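Local coordinates for protein dodecin (Thermus thermophilus, PDB 2UX9) that binds and sequesters flavins such as FMN and FAD, and can also bind coenzyme A, probably serving the cell as a cofactor store, at residues Y5-L10 with L36-V41; V11-E16 with V53-V58. The protein carries 1 engineered substitution. All coordinates share one frame; numbering follows the deposited sequence.

Overall arrangement
Contacts 1 and 2 sit about 18 Å apart, centre to centre, on opposite sides of the chain's centre, and both draw on strand 4-14. Contact 1 (5-10 with 36-41) spans the two outer strands of the antiparallel sheet, across strand 52-65; contact 2 (11-16 with 53-58) is a direct ladder between neighbours. They meet where Val41 CG1 packs on Val58 CG1 at 3.9 Å. Each supplies part of an FMN site shared between subunits: in contact 1 Trp38 stacks on the flavin ring, the OH of Tyr5 accepts a hydrogen bond from the ribityl O4', and Asp37 lies beside the phosphate; in contact 2 Gln57 reads the pyrimidine edge of a flavin held by another subunit.

Contact 1: Y5-L10 with L36-V41; sequences YKKVEL and LDWFEV. With FMN (flavin mononucleotide), chain P.
Trp38 has CG in the crowded position between backbone N and carbonyl carbon (chi1 86°), which swings its indole toward strand 5-10, while Tyr5 and Lys7 both hold CG anti to the carbonyl carbon. The six-membered ring of Trp38 turns its edge to the face of Tyr5 in an offset edge-to-face pair, planes at 72°, with CZ3 3.7 Å from Tyr5 CD1. Over one indole face lies the flavin, its C6 3.4 Å from Trp38 CE2. Tyr5 OH accepts a hydrogen bond from FMN O4' (2.8 Å). Lys7 crosses the indole at CZ2, bends at its third torsion and brings NZ to the syn lone pair of Glu40 OE1 at 2.8 Å, a salt bridge; NZ also pairs with Glu9 of a neighbouring subunit. Glu40 OE2 accepts a hydrogen bond from Trp38 NE1 at 2.9 Å, nearly straight at 170° and in the indole plane, which helps fix the ring's rotation. An alanine at Trp38 would remove this stacking surface, and would probably leave the flavin, Tyr5 and Glu40 less firmly placed. Strand 52-65 runs between the segments, where Asp37 and Trp38 both face Gly63 in a classic beta bulge; Leu10, Leu36 and Phe39 pack against helix 18-32.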
# COMPACT_ATOMS: atom_id res chain seq x y z
N TYR C 5 -15.40 5.20 -18.99
CA TYR C 5 -14.38 6.23 -18.90
C TYR C 5 -13.02 5.62 -19.15
O TYR C 5 -12.81 4.43 -18.90
CB TYR C 5 -14.39 6.90 -17.52
CG TYR C 5 -15.72 7.50 -17.13
CD1 TYR C 5 -15.97 8.86 -17.28
CD2 TYR C 5 -16.74 6.70 -16.61
CE1 TYR C 5 -17.18 9.41 -16.91
CE2 TYR C 5 -17.96 7.24 -16.24
CZ TYR C 5 -18.17 8.59 -16.40
OH TYR C 5 -19.39 9.14 -16.04
N LYS C 6 -12.09 6.44 -19.62
CA LYS C 6 -10.70 6.06 -19.72
C LYS C 6 -9.88 6.93 -18.77
O LYS C 6 -10.18 8.11 -18.59
CB LYS C 6 -10.18 6.19 -21.16
CG LYS C 6 -8.69 5.90 -21.26
CD LYS C 6 -8.23 5.44 -22.61
CE LYS C 6 -6.79 4.91 -22.49
NZ LYS C 6 -6.14 4.63 -23.79
N LYS C 7 -8.87 6.34 -18.14
CA LYS C 7 -7.89 7.10 -17.37
C LYS C 7 -6.55 7.04 -18.07
O LYS C 7 -6.13 5.97 -18.51
CB LYS C 7 -7.77 6.54 -15.96
CG LYS C 7 -9.05 6.68 -15.17
CD LYS C 7 -9.03 5.95 -13.84
CE LYS C 7 -8.11 6.62 -12.85
NZ LYS C 7 -8.00 5.84 -11.57
N VAL C 8 -5.88 8.19 -18.19
CA VAL C 8 -4.50 8.25 -18.67
C VAL C 8 -3.61 8.94 -17.65
O VAL C 8 -4.04 9.84 -16.94
CB VAL C 8 -4.38 8.95 -20.03
CG1 VAL C 8 -5.15 8.19 -21.09
CG2 VAL C 8 -4.84 10.39 -19.94
N GLU C 9 -2.35 8.52 -17.59
CA GLU C 9 -1.39 9.03 -16.64
C GLU C 9 -0.46 10.05 -17.29
O GLU C 9 0.25 9.75 -18.25
CB GLU C 9 -0.59 7.89 -16.04
CG GLU C 9 0.18 8.26 -14.79
CD GLU C 9 0.88 7.08 -14.17
OE1 GLU C 9 0.83 5.97 -14.75
OE2 GLU C 9 1.48 7.25 -13.11
N LEU C 10 -0.49 11.27 -16.77
CA LEU C 10 0.32 12.38 -17.25
C LEU C 10 1.20 12.88 -16.13
O LEU C 10 0.91 12.65 -14.94
CB LEU C 10 -0.57 13.53 -17.73
CG LEU C 10 -1.57 13.16 -18.81
CD1 LEU C 10 -2.47 14.35 -19.16
CD2 LEU C 10 -0.90 12.62 -20.06
N LEU C 36 -13.05 15.65 -20.45
CA LEU C 36 -12.19 15.53 -19.27
C LEU C 36 -13.03 15.84 -18.04
O LEU C 36 -13.68 16.89 -17.98
CB LEU C 36 -11.01 16.50 -19.37
CG LEU C 36 -10.03 16.22 -20.51
CD1 LEU C 36 -9.04 17.35 -20.67
CD2 LEU C 36 -9.30 14.91 -20.29
N ASP C 37 -13.02 14.93 -17.06
CA ASP C 37 -13.95 15.00 -15.93
C ASP C 37 -13.28 15.14 -14.56
O ASP C 37 -13.69 15.99 -13.75
CB ASP C 37 -14.85 13.76 -15.94
CG ASP C 37 -15.94 13.84 -16.99
OD1 ASP C 37 -16.34 14.95 -17.40
OD2 ASP C 37 -16.40 12.76 -17.42
N TRP C 38 -12.28 14.32 -14.27
CA TRP C 38 -11.64 14.37 -12.96
C TRP C 38 -10.17 13.99 -13.05
O TRP C 38 -9.72 13.43 -14.04
CB TRP C 38 -12.39 13.48 -11.94
CG TRP C 38 -11.97 12.04 -11.96
CD1 TRP C 38 -11.07 11.45 -11.13
CD2 TRP C 38 -12.42 11.01 -12.85
NE1 TRP C 38 -10.93 10.12 -11.46
CE2 TRP C 38 -11.76 9.83 -12.51
CE3 TRP C 38 -13.35 10.98 -13.90
CZ2 TRP C 38 -11.97 8.61 -13.17
CZ3 TRP C 38 -13.56 9.77 -14.57
CH2 TRP C 38 -12.87 8.61 -14.20
N PHE C 39 -9.43 14.33 -12.00
CA PHE C 39 -8.04 13.92 -11.89
C PHE C 39 -7.75 13.42 -10.49
O PHE C 39 -8.47 13.71 -9.54
CB PHE C 39 -7.06 15.03 -12.29
CG PHE C 39 -7.09 16.23 -11.39
CD1 PHE C 39 -6.25 16.33 -10.28
CD2 PHE C 39 -7.95 17.28 -11.64
CE1 PHE C 39 -6.28 17.43 -9.45
CE2 PHE C 39 -7.98 18.38 -10.82
CZ PHE C 39 -7.14 18.46 -9.72
N GLU C 40 -6.70 12.61 -10.40
CA GLU C 40 -6.22 12.02 -9.16
C GLU C 40 -4.72 12.23 -9.13
O GLU C 40 -4.02 11.74 -10.03
CB GLU C 40 -6.51 10.52 -9.13
CG GLU C 40 -7.98 10.15 -9.26
CD GLU C 40 -8.21 8.69 -9.67
OE1 GLU C 40 -7.24 7.90 -9.80
OE2 GLU C 40 -9.37 8.33 -9.88
N VAL C 41 -4.19 12.91 -8.13
CA VAL C 41 -2.74 13.04 -7.98
C VAL C 41 -2.18 11.72 -7.44
O VAL C 41 -2.60 11.23 -6.39
CB VAL C 41 -2.36 14.20 -7.06
CG1 VAL C 41 -0.86 14.22 -6.81
CG2 VAL C 41 -2.83 15.52 -7.68
N1 FMN P . -15.99 13.70 -9.27
C2 FMN P . -15.37 14.53 -8.37
O2 FMN P . -15.85 15.64 -8.14
N3 FMN P . -14.24 14.13 -7.71
C4 FMN P . -13.71 12.88 -7.94
O4 FMN P . -12.52 12.72 -7.61
C4A FMN P . -14.33 12.03 -8.83
N5 FMN P . -13.85 10.76 -9.06
C5A FMN P . -14.47 9.91 -9.96
C6 FMN P . -13.94 8.64 -10.18
C7 FMN P . -14.54 7.77 -11.08
C7M FMN P . -14.09 6.33 -11.14
C8 FMN P . -15.68 8.20 -11.77
C8M FMN P . -16.30 7.34 -12.83
C9 FMN P . -16.21 9.46 -11.56
C9A FMN P . -15.60 10.33 -10.65
N10 FMN P . -16.10 11.61 -10.41
C10 FMN P . -15.47 12.44 -9.50
C1' FMN P . -17.26 12.17 -11.21
C2' FMN P . -16.82 12.58 -12.62
O2' FMN P . -15.88 13.63 -12.55
C3' FMN P . -18.01 13.04 -13.47
O3' FMN P . -18.64 14.16 -12.89
C4' FMN P . -19.07 11.96 -13.66
O4' FMN P . -18.47 10.72 -13.98
C5' FMN P . -20.01 12.34 -14.78
O5' FMN P . -19.24 12.34 -15.95
P FMN P . -19.90 12.49 -17.39
O1P FMN P . -18.79 12.71 -18.40
O2P FMN P . -20.65 11.22 -17.71
O3P FMN P . -20.85 13.67 -17.38
O HOH W 1 -10.37 5.94 -10.17

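Contact 2: V11-E16 with V53-V58; sequences VGTSEE and VKEYQV. With NA (sodium ion), chain N; FMN (flavin mononucleotide), chain H; FMN (flavin mononucleotide), chain B.
Gln57 makes the polar contact with the flavin in this pair of segments: OE1 accepts a hydrogen bond from N3 of FMN chain H at 2.8 Å (167°) and NE2 donates to O2 of that flavin at 2.9 Å, a two-bond grip that fixes the amide's rotation and the pyrimidine edge. The second flavin, chain B, brings C8M to 3.6 Å from Gln57 NE2 and C7M to Val11 CG1. Along the same sheet face, the extended Gln57 lies beside Thr13 and points the same way, CG 3.9 Å from Thr13 CG2; Thr13 OG1 is hydrogen-bonded to Lys3 O of a neighbouring subunit. Farther along, Glu55 bends at chi2 (-76°) and binds a sodium ion through OE2 at 2.3 Å, three waters being the ion's other ligands. Glu55 OE2 is 3.4 Å from Glu15 CG and 3.7 Å from Glu15 OE2; the sodium would probably ease the acids' repulsion.

Backbone bonds hold these groups in register. Gly12 and Val58 form one hydrogen-bonded pair and Ser14 and Tyr56 another, with Val58 N to Gly12 O the straightest bond at 168°; Thr13 and Gln57 are the non-hydrogen-bonded pair between them. On the other face, Tyr56 receives Val53 CG1 over its ring centre and directs its edge at Ser14 O and Glu15 O, while Ser14, Tyr56 and Val58 meet helix 18-32. Ser14 OG accepts a hydrogen bond from Glu16 N at 3.0 Å, an ST turn where the strand ends. The whole is an antiparallel ladder of the dodecin sheet, whose helix-free face helps build the shared flavin site.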
# COMPACT_ATOMS: atom_id res chain seq x y z
N VAL C 11 2.27 13.57 -16.50
CA VAL C 11 3.07 14.31 -15.55
C VAL C 11 3.12 15.75 -15.99
O VAL C 11 3.67 16.07 -17.05
CB VAL C 11 4.49 13.76 -15.42
CG1 VAL C 11 5.21 14.45 -14.26
CG2 VAL C 11 4.50 12.23 -15.27
N GLY C 12 2.51 16.63 -15.21
CA GLY C 12 2.61 18.05 -15.45
C GLY C 12 3.82 18.59 -14.72
O GLY C 12 4.14 18.15 -13.61
N THR C 13 4.49 19.56 -15.32
CA THR C 13 5.61 20.20 -14.65
C THR C 13 5.49 21.72 -14.68
O THR C 13 4.89 22.29 -15.60
CB THR C 13 6.97 19.80 -15.26
OG1 THR C 13 7.19 20.47 -16.51
CG2 THR C 13 7.04 18.30 -15.46
N SER C 14 6.07 22.36 -13.68
CA SER C 14 6.14 23.81 -13.62
C SER C 14 7.22 24.25 -12.66
O SER C 14 7.43 23.60 -11.65
CB SER C 14 4.81 24.41 -13.18
OG SER C 14 4.92 25.83 -13.14
N GLU C 15 7.88 25.36 -12.97
CA GLU C 15 8.81 25.96 -12.03
C GLU C 15 8.06 26.73 -10.94
O GLU C 15 8.63 27.05 -9.90
CB GLU C 15 9.78 26.91 -12.75
CG GLU C 15 10.64 26.22 -13.79
CD GLU C 15 11.74 27.11 -14.35
OE1 GLU C 15 11.62 28.35 -14.24
OE2 GLU C 15 12.71 26.57 -14.92
N GLU C 16 6.78 27.03 -11.17
CA GLU C 16 6.04 27.97 -10.31
C GLU C 16 5.45 27.32 -9.07
O GLU C 16 5.47 27.90 -7.99
CB GLU C 16 4.90 28.63 -11.08
CG GLU C 16 5.26 29.36 -12.36
CD GLU C 16 4.01 29.78 -13.13
OE1 GLU C 16 2.97 30.04 -12.49
OE2 GLU C 16 4.05 29.83 -14.38
N VAL C 53 13.86 24.12 -5.48
CA VAL C 53 13.06 23.46 -6.50
C VAL C 53 13.38 24.06 -7.86
O VAL C 53 13.37 25.29 -8.03
CB VAL C 53 11.55 23.58 -6.26
CG1 VAL C 53 10.79 22.88 -7.39
CG2 VAL C 53 11.16 22.97 -4.92
N LYS C 54 13.70 23.20 -8.83
CA LYS C 54 13.86 23.62 -10.21
C LYS C 54 12.52 23.41 -10.91
O LYS C 54 11.87 24.37 -11.31
CB LYS C 54 15.01 22.84 -10.85
CG LYS C 54 15.33 23.15 -12.31
CD LYS C 54 16.43 22.23 -12.81
CE LYS C 54 17.79 22.52 -12.20
NZ LYS C 54 18.53 21.26 -11.85
N GLU C 55 12.08 22.16 -11.00
CA GLU C 55 10.76 21.82 -11.54
C GLU C 55 9.94 21.03 -10.52
O GLU C 55 10.45 20.05 -9.97
CB GLU C 55 10.89 20.97 -12.80
CG GLU C 55 11.53 21.67 -13.97
CD GLU C 55 10.59 22.65 -14.65
OE1 GLU C 55 9.39 22.69 -14.32
OE2 GLU C 55 11.05 23.38 -15.56
N TYR C 56 8.70 21.45 -10.27
CA TYR C 56 7.70 20.61 -9.60
C TYR C 56 7.15 19.67 -10.66
O TYR C 56 6.91 20.09 -11.79
CB TYR C 56 6.54 21.45 -9.05
CG TYR C 56 6.95 22.38 -7.93
CD1 TYR C 56 7.01 21.93 -6.62
CD2 TYR C 56 7.28 23.70 -8.18
CE1 TYR C 56 7.38 22.76 -5.59
CE2 TYR C 56 7.66 24.55 -7.14
CZ TYR C 56 7.70 24.06 -5.85
OH TYR C 56 8.09 24.87 -4.81
N GLN C 57 6.97 18.41 -10.30
CA GLN C 57 6.47 17.39 -11.21
C GLN C 57 5.32 16.66 -10.54
O GLN C 57 5.52 16.00 -9.52
CB GLN C 57 7.60 16.41 -11.56
CG GLN C 57 8.80 17.08 -12.24
CD GLN C 57 10.01 16.17 -12.34
OE1 GLN C 57 10.15 15.26 -11.53
NE2 GLN C 57 10.88 16.41 -13.33
N VAL C 58 4.11 16.79 -11.08
CA VAL C 58 2.95 16.19 -10.46
C VAL C 58 2.44 15.10 -11.39
O VAL C 58 2.09 15.36 -12.53
CB VAL C 58 1.87 17.22 -10.19
CG1 VAL C 58 0.66 16.56 -9.56
CG2 VAL C 58 2.42 18.30 -9.27
NA NA N . 9.48 23.47 -17.22
N1 FMN H . 14.66 13.33 -12.31
C2 FMN H . 13.50 14.03 -12.40
O2 FMN H . 13.45 14.99 -13.15
N3 FMN H . 12.39 13.65 -11.67
C4 FMN H . 12.44 12.55 -10.84
O4 FMN H . 11.61 12.48 -9.93
C4A FMN H . 13.63 11.82 -10.77
N5 FMN H . 13.69 10.69 -9.99
C5A FMN H . 14.86 9.97 -9.91
C6 FMN H . 14.90 8.84 -9.10
C7 FMN H . 16.07 8.09 -8.99
C7M FMN H . 16.03 6.77 -8.28
C8 FMN H . 17.20 8.50 -9.70
C8M FMN H . 18.52 7.78 -9.55
C9 FMN H . 17.16 9.62 -10.52
C9A FMN H . 15.99 10.37 -10.62
N10 FMN H . 15.92 11.51 -11.43
C10 FMN H . 14.73 12.22 -11.51
C1' FMN H . 17.14 12.05 -12.15
C2' FMN H . 18.10 12.74 -11.19
O2' FMN H . 17.49 13.90 -10.65
C3' FMN H . 19.42 13.15 -11.85
O3' FMN H . 19.17 14.07 -12.90
C4' FMN H . 20.20 11.96 -12.40
O4' FMN H . 20.22 10.92 -11.45
C5' FMN H . 21.63 12.36 -12.75
O5' FMN H . 22.22 12.88 -11.58
P FMN H . 23.77 13.26 -11.54
O1P FMN H . 24.02 13.92 -10.20
O2P FMN H . 24.63 12.02 -11.67
O3P FMN H . 24.08 14.22 -12.66
N1 FMN B . 15.38 10.14 -14.32
C2 FMN B . 16.09 9.08 -13.83
O2 FMN B . 17.29 9.02 -14.09
N3 FMN B . 15.49 8.13 -13.04
C4 FMN B . 14.15 8.23 -12.73
O4 FMN B . 13.57 7.19 -12.38
C4A FMN B . 13.43 9.31 -13.21
N5 FMN B . 12.10 9.46 -12.87
C5A FMN B . 11.38 10.53 -13.35
C6 FMN B . 10.03 10.64 -13.00
C7 FMN B . 9.27 11.71 -13.47
C7M FMN B . 7.89 11.91 -12.92
C8 FMN B . 9.88 12.66 -14.30
C8M FMN B . 9.08 13.78 -14.91
C9 FMN B . 11.22 12.55 -14.63
C9A FMN B . 11.98 11.48 -14.16
N10 FMN B . 13.33 11.34 -14.50
C10 FMN B . 14.05 10.27 -14.00
C1' FMN B . 14.01 12.29 -15.46
C2' FMN B . 13.60 12.02 -16.91
O2' FMN B . 14.05 10.75 -17.31
C3' FMN B . 14.14 13.06 -17.89
O3' FMN B . 15.55 13.05 -17.87
C4' FMN B . 13.64 14.47 -17.59
O4' FMN B . 12.25 14.45 -17.34
C5' FMN B . 13.92 15.41 -18.76
O5' FMN B . 13.29 14.87 -19.90
P FMN B . 13.26 15.67 -21.28
O1P FMN B . 12.65 14.74 -22.31
O2P FMN B . 12.40 16.91 -21.15
O3P FMN B . 14.67 16.05 -21.68
O HOH W 2 10.75 26.79 -8.24
O HOH W 3 9.23 22.73 -18.93
O HOH W 4 8.04 22.97 -16.17
O HOH W 5 9.31 25.17 -17.03